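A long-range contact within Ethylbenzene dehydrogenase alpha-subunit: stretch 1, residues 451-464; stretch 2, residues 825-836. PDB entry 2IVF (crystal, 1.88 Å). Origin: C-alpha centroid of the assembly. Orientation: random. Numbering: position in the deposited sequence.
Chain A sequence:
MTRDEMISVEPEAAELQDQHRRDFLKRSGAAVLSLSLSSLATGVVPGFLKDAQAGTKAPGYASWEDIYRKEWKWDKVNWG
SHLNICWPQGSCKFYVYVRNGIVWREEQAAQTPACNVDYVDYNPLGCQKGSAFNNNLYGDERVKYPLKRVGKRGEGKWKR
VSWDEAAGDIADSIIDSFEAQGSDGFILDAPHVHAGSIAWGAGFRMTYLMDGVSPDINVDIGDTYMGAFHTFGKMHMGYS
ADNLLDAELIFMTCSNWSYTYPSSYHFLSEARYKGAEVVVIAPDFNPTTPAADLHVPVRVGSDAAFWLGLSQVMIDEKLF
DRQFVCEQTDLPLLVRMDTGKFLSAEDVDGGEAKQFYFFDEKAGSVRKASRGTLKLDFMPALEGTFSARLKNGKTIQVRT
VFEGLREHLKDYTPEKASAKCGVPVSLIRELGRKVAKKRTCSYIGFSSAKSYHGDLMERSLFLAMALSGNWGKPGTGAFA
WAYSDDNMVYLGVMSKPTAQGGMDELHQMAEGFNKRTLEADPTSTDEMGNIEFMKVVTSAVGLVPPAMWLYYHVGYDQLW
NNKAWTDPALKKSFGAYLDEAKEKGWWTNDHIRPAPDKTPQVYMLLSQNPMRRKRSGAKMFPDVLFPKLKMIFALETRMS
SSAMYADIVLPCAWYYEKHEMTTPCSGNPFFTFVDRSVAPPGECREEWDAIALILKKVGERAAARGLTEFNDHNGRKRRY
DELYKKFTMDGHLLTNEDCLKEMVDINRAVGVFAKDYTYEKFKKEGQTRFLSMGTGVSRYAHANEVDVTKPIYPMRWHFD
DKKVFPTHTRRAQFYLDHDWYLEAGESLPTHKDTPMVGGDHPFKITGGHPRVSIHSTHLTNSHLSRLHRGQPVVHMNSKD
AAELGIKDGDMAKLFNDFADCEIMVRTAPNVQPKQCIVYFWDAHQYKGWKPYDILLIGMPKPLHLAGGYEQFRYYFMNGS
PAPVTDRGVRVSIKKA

Stretch 1, residues 451-464: SYHGDLMERSLFLA
Stretch 2 825-836: GESLPTHKDTPM

Two carboxylates of like charge, Asp455 and Glu826, face each other across this contact with OD2 and OE1 only 4.1 Å apart, and the arrangement illustrates how buried charge is tolerated when every oxygen has company. A water bridges them from one side, donating to Asp455 OD2 (2.9 Å, weak) and to Glu826 OE1 (2.7 Å), and accepts from Arg459 NH1 at 2.9 Å. On its other oxygen, Glu826 OE2 meets Lys832 NZ at 2.6 Å, a salt bridge within the second stretch.

The first stretch begins with a type I turn, Ser451 to Gly454, closed by Gly454 N to Ser451 O at 2.9 Å. His453 is the N-cap, and a helix runs from Gly454 through Ala464 and beyond. The second stretch, at least 366 residues away in sequence between touching residues, has no regular structure. It leaves a preceding helix at Gly825, whose phi/psi of 80/25 closes a Schellman motif, and from Leu828 to Pro835 is largely extended. It runs antiparallel to the helix: CA atoms pair at 5.3 Å for Ser460 and Pro829 and at 6.3 Å for Tyr452 and Thr834.

Arginine suits the first residues of the second stretch because its guanidinium can donate to two backbone carbonyls at once. With chi1 to chi3 m, t, p, Arg459 sends NH1 to Glu826 O (2.9 Å, 166°) and NH2 to Ser827 O (3.1 Å, 135°), both near the guanidinium plane; NH2 to Glu826 O at 3.4 Å is weak. Pro829 N lies over one guanidinium face, 3.5 Å from Arg459 NH2.

Pro829, phi/psi -58/143, packs its ring by the helix, with CB 3.4 Å from Ser460 OG and CG 4.4 Å from Leu463 CD2. Ser460 (m) keeps its hydroxyl satisfied by donating to Leu456 O at 2.8 Å. Leu456 (m, t) fills the middle: CB lies 3.4 Å from Thr830 O, CD1 3.8 Å from Thr830 CG2 and 4.0 Å from Lys832 CD, while CD2 reaches 3.6 Å from Glu826 OE1.

At the other end, aromatic faces receive aliphatic groups. Lys832 (m, then t throughout) places CB 3.7 Å from the His453 ring centroid, so its extended chain supplies packing as well as charge. His453, chi1 m and chi2 -57°, shares a water with the backbone: NE2 at 2.9 Å and Asp833 O at 2.7 Å. Tyr452, chi1 t and chi2 -82°, presents a face to Pro835, whose CG sits 3.4 Å from the Tyr452 ring centroid, 5° off the normal. In all, 652 Å² is buried.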

# COMPACT_ATOMS: atom_id res chain seq x y z
N SER A 451 -20.43 -6.11 0.36
CA SER A 451 -21.27 -6.74 1.38
C SER A 451 -22.59 -7.05 0.71
O SER A 451 -23.11 -6.23 -0.02
CB SER A 451 -21.49 -5.83 2.58
OG SER A 451 -20.24 -5.33 3.10
N TYR A 452 -23.16 -8.21 0.99
CA TYR A 452 -24.40 -8.63 0.34
C TYR A 452 -25.48 -7.55 0.42
O TYR A 452 -26.16 -7.23 -0.58
CB TYR A 452 -24.90 -9.89 1.00
CG TYR A 452 -25.98 -10.65 0.29
CD1 TYR A 452 -27.31 -10.28 0.40
CD2 TYR A 452 -25.68 -11.81 -0.43
CE1 TYR A 452 -28.33 -11.03 -0.22
CE2 TYR A 452 -26.70 -12.56 -1.05
CZ TYR A 452 -28.00 -12.16 -0.95
OH TYR A 452 -29.02 -12.95 -1.54
N HIS A 453 -25.62 -7.01 1.62
CA HIS A 453 -26.61 -6.00 1.91
C HIS A 453 -25.97 -4.60 2.05
O HIS A 453 -26.46 -3.77 2.81
CB HIS A 453 -27.33 -6.34 3.23
CG HIS A 453 -28.16 -7.57 3.14
ND1 HIS A 453 -29.16 -7.71 2.21
CD2 HIS A 453 -28.13 -8.73 3.84
CE1 HIS A 453 -29.71 -8.90 2.33
NE2 HIS A 453 -29.11 -9.55 3.31
N GLY A 454 -24.89 -4.32 1.32
CA GLY A 454 -24.28 -2.99 1.40
C GLY A 454 -25.29 -1.92 1.01
O GLY A 454 -25.21 -0.80 1.48
N ASP A 455 -26.22 -2.24 0.12
CA ASP A 455 -27.23 -1.27 -0.28
C ASP A 455 -28.03 -0.84 0.94
O ASP A 455 -28.22 0.34 1.15
CB ASP A 455 -28.16 -1.77 -1.42
CG ASP A 455 -28.86 -3.05 -1.11
OD1 ASP A 455 -28.45 -3.81 -0.20
OD2 ASP A 455 -29.81 -3.34 -1.87
N LEU A 456 -28.45 -1.81 1.77
CA LEU A 456 -29.17 -1.50 3.01
C LEU A 456 -28.37 -0.71 3.97
O LEU A 456 -28.89 0.20 4.61
CB LEU A 456 -29.65 -2.75 3.71
CG LEU A 456 -30.83 -3.43 3.03
CD1 LEU A 456 -31.13 -4.77 3.75
CD2 LEU A 456 -32.12 -2.55 2.96
N MET A 457 -27.10 -1.07 4.10
CA MET A 457 -26.18 -0.34 4.95
C MET A 457 -26.00 1.09 4.52
O MET A 457 -25.95 2.00 5.35
CB MET A 457 -24.82 -1.06 4.91
CG MET A 457 -24.88 -2.50 5.48
SD MET A 457 -23.44 -3.59 5.08
CE MET A 457 -22.02 -2.61 5.52
N GLU A 458 -25.86 1.29 3.20
CA GLU A 458 -25.76 2.62 2.62
C GLU A 458 -27.08 3.39 2.73
O GLU A 458 -27.07 4.54 3.10
CB GLU A 458 -25.36 2.55 1.13
CG GLU A 458 -23.91 2.13 0.92
CD GLU A 458 -23.66 1.58 -0.48
OE1 GLU A 458 -24.35 2.06 -1.39
OE2 GLU A 458 -22.77 0.70 -0.66
N ARG A 459 -28.21 2.79 2.38
CA ARG A 459 -29.47 3.51 2.52
C ARG A 459 -29.67 4.03 3.95
O ARG A 459 -30.19 5.13 4.18
CB ARG A 459 -30.62 2.60 2.10
CG ARG A 459 -30.62 2.32 0.65
CD ARG A 459 -31.66 1.26 0.31
NE ARG A 459 -33.02 1.71 0.60
CZ ARG A 459 -34.05 0.91 0.80
NH1 ARG A 459 -33.91 -0.40 0.73
NH2 ARG A 459 -35.23 1.43 1.03
N SER A 460 -29.24 3.24 4.92
CA SER A 460 -29.44 3.59 6.31
C SER A 460 -28.55 4.76 6.68
O SER A 460 -28.98 5.67 7.37
CB SER A 460 -29.18 2.37 7.20
OG SER A 460 -30.02 1.31 6.87
N LEU A 461 -27.31 4.75 6.20
CA LEU A 461 -26.41 5.91 6.41
C LEU A 461 -26.99 7.14 5.74
O LEU A 461 -27.07 8.21 6.34
CB LEU A 461 -25.00 5.62 5.86
CG LEU A 461 -23.90 6.69 5.97
CD1 LEU A 461 -22.47 6.02 5.93
CD2 LEU A 461 -24.03 7.74 4.85
N PHE A 462 -27.46 7.03 4.50
CA PHE A 462 -28.09 8.19 3.87
C PHE A 462 -29.33 8.71 4.57
O PHE A 462 -29.60 9.91 4.53
CB PHE A 462 -28.32 7.93 2.38
CG PHE A 462 -27.06 7.77 1.63
CD1 PHE A 462 -26.08 8.71 1.78
CD2 PHE A 462 -26.81 6.68 0.81
CE1 PHE A 462 -24.84 8.60 1.11
CE2 PHE A 462 -25.57 6.58 0.14
CZ PHE A 462 -24.59 7.52 0.32
N LEU A 463 -30.07 7.83 5.24
CA LEU A 463 -31.24 8.25 6.01
C LEU A 463 -30.81 9.13 7.16
O LEU A 463 -31.40 10.16 7.40
CB LEU A 463 -32.05 7.03 6.49
CG LEU A 463 -33.22 7.37 7.41
CD1 LEU A 463 -34.23 8.32 6.70
CD2 LEU A 463 -33.90 6.06 7.92
N ALA A 464 -29.72 8.76 7.83
CA ALA A 464 -29.16 9.59 8.91
C ALA A 464 -28.65 10.94 8.39
O ALA A 464 -28.79 11.98 9.06
CB ALA A 464 -28.03 8.81 9.65
N GLY A 825 -38.95 -7.34 2.36
CA GLY A 825 -38.81 -6.63 3.63
C GLY A 825 -37.80 -5.51 3.52
O GLY A 825 -37.22 -5.10 4.52
N GLU A 826 -37.58 -5.00 2.31
CA GLU A 826 -36.59 -3.92 2.12
C GLU A 826 -37.18 -2.60 1.57
O GLU A 826 -36.43 -1.74 1.05
CB GLU A 826 -35.46 -4.41 1.21
CG GLU A 826 -34.70 -5.53 1.79
CD GLU A 826 -33.46 -5.88 1.03
OE1 GLU A 826 -32.87 -4.99 0.39
OE2 GLU A 826 -33.07 -7.07 1.13
N SER A 827 -38.47 -2.39 1.70
CA SER A 827 -39.06 -1.11 1.25
C SER A 827 -38.49 0.08 1.98
O SER A 827 -38.29 1.14 1.38
CB SER A 827 -40.56 -1.14 1.40
OG SER A 827 -40.92 -1.45 2.75
N LEU A 828 -38.19 -0.09 3.27
CA LEU A 828 -37.42 0.90 4.02
C LEU A 828 -36.02 0.38 4.30
O LEU A 828 -35.80 -0.84 4.33
CB LEU A 828 -38.10 1.24 5.36
CG LEU A 828 -39.34 2.15 5.35
CD1 LEU A 828 -39.97 2.20 6.74
CD2 LEU A 828 -38.98 3.59 4.84
N PRO A 829 -35.07 1.29 4.57
CA PRO A 829 -33.77 0.80 5.01
C PRO A 829 -33.99 -0.04 6.28
O PRO A 829 -34.86 0.25 7.07
CB PRO A 829 -32.96 2.06 5.30
CG PRO A 829 -33.74 3.18 4.64
CD PRO A 829 -35.15 2.76 4.60
N THR A 830 -33.22 -1.11 6.41
CA THR A 830 -33.48 -2.10 7.41
C THR A 830 -32.21 -2.90 7.56
O THR A 830 -31.36 -2.90 6.66
CB THR A 830 -34.62 -3.02 7.02
OG1 THR A 830 -35.02 -3.74 8.19
CG2 THR A 830 -34.17 -3.98 5.91
N HIS A 831 -32.06 -3.54 8.72
CA HIS A 831 -30.91 -4.39 8.98
C HIS A 831 -31.24 -5.85 8.63
O HIS A 831 -32.28 -6.41 9.06
CB HIS A 831 -30.50 -4.34 10.45
CG HIS A 831 -29.47 -5.37 10.78
ND1 HIS A 831 -28.28 -5.45 10.10
CD2 HIS A 831 -29.49 -6.41 11.64
CE1 HIS A 831 -27.60 -6.49 10.55
NE2 HIS A 831 -28.30 -7.08 11.49
N LYS A 832 -30.39 -6.44 7.80
CA LYS A 832 -30.39 -7.88 7.56
C LYS A 832 -29.00 -8.37 7.78
O LYS A 832 -28.06 -7.78 7.25
CB LYS A 832 -30.79 -8.24 6.13
CG LYS A 832 -32.30 -8.02 5.84
CD LYS A 832 -32.65 -8.44 4.38
CE LYS A 832 -34.13 -8.35 4.01
NZ LYS A 832 -34.30 -8.87 2.62
N ASP A 833 -28.85 -9.44 8.54
CA ASP A 833 -27.54 -10.02 8.71
C ASP A 833 -27.04 -10.66 7.40
O ASP A 833 -27.83 -11.04 6.51
CB ASP A 833 -27.43 -10.92 9.94
CG ASP A 833 -27.24 -10.07 11.26
OD1 ASP A 833 -28.04 -10.23 12.18
OD2 ASP A 833 -26.30 -9.23 11.37
N THR A 834 -25.73 -10.63 7.21
CA THR A 834 -25.14 -11.27 6.05
C THR A 834 -25.69 -12.66 5.88
O THR A 834 -25.78 -13.41 6.87
CB THR A 834 -23.64 -11.43 6.26
OG1 THR A 834 -23.14 -10.22 6.84
CG2 THR A 834 -22.94 -11.76 4.92
N PRO A 835 -26.09 -13.04 4.66
CA PRO A 835 -26.46 -14.43 4.41
C PRO A 835 -25.31 -15.38 4.77
O PRO A 835 -24.16 -14.98 4.77
CB PRO A 835 -26.71 -14.43 2.92
CG PRO A 835 -27.24 -13.09 2.66
CD PRO A 835 -26.31 -12.22 3.45
N MET A 836 -25.64 -16.60 5.14
CA MET A 836 -24.65 -17.60 5.55
C MET A 836 -23.99 -18.22 4.32
O MET A 836 -24.03 -19.41 4.08
CB MET A 836 -25.30 -18.66 6.47
CG MET A 836 -25.52 -18.08 7.90
SD MET A 836 -26.27 -19.26 9.02
CE MET A 836 -24.76 -20.08 9.57
O HOH W 1 -29.73 -11.98 4.78
O HOH W 2 -32.08 -2.44 -0.23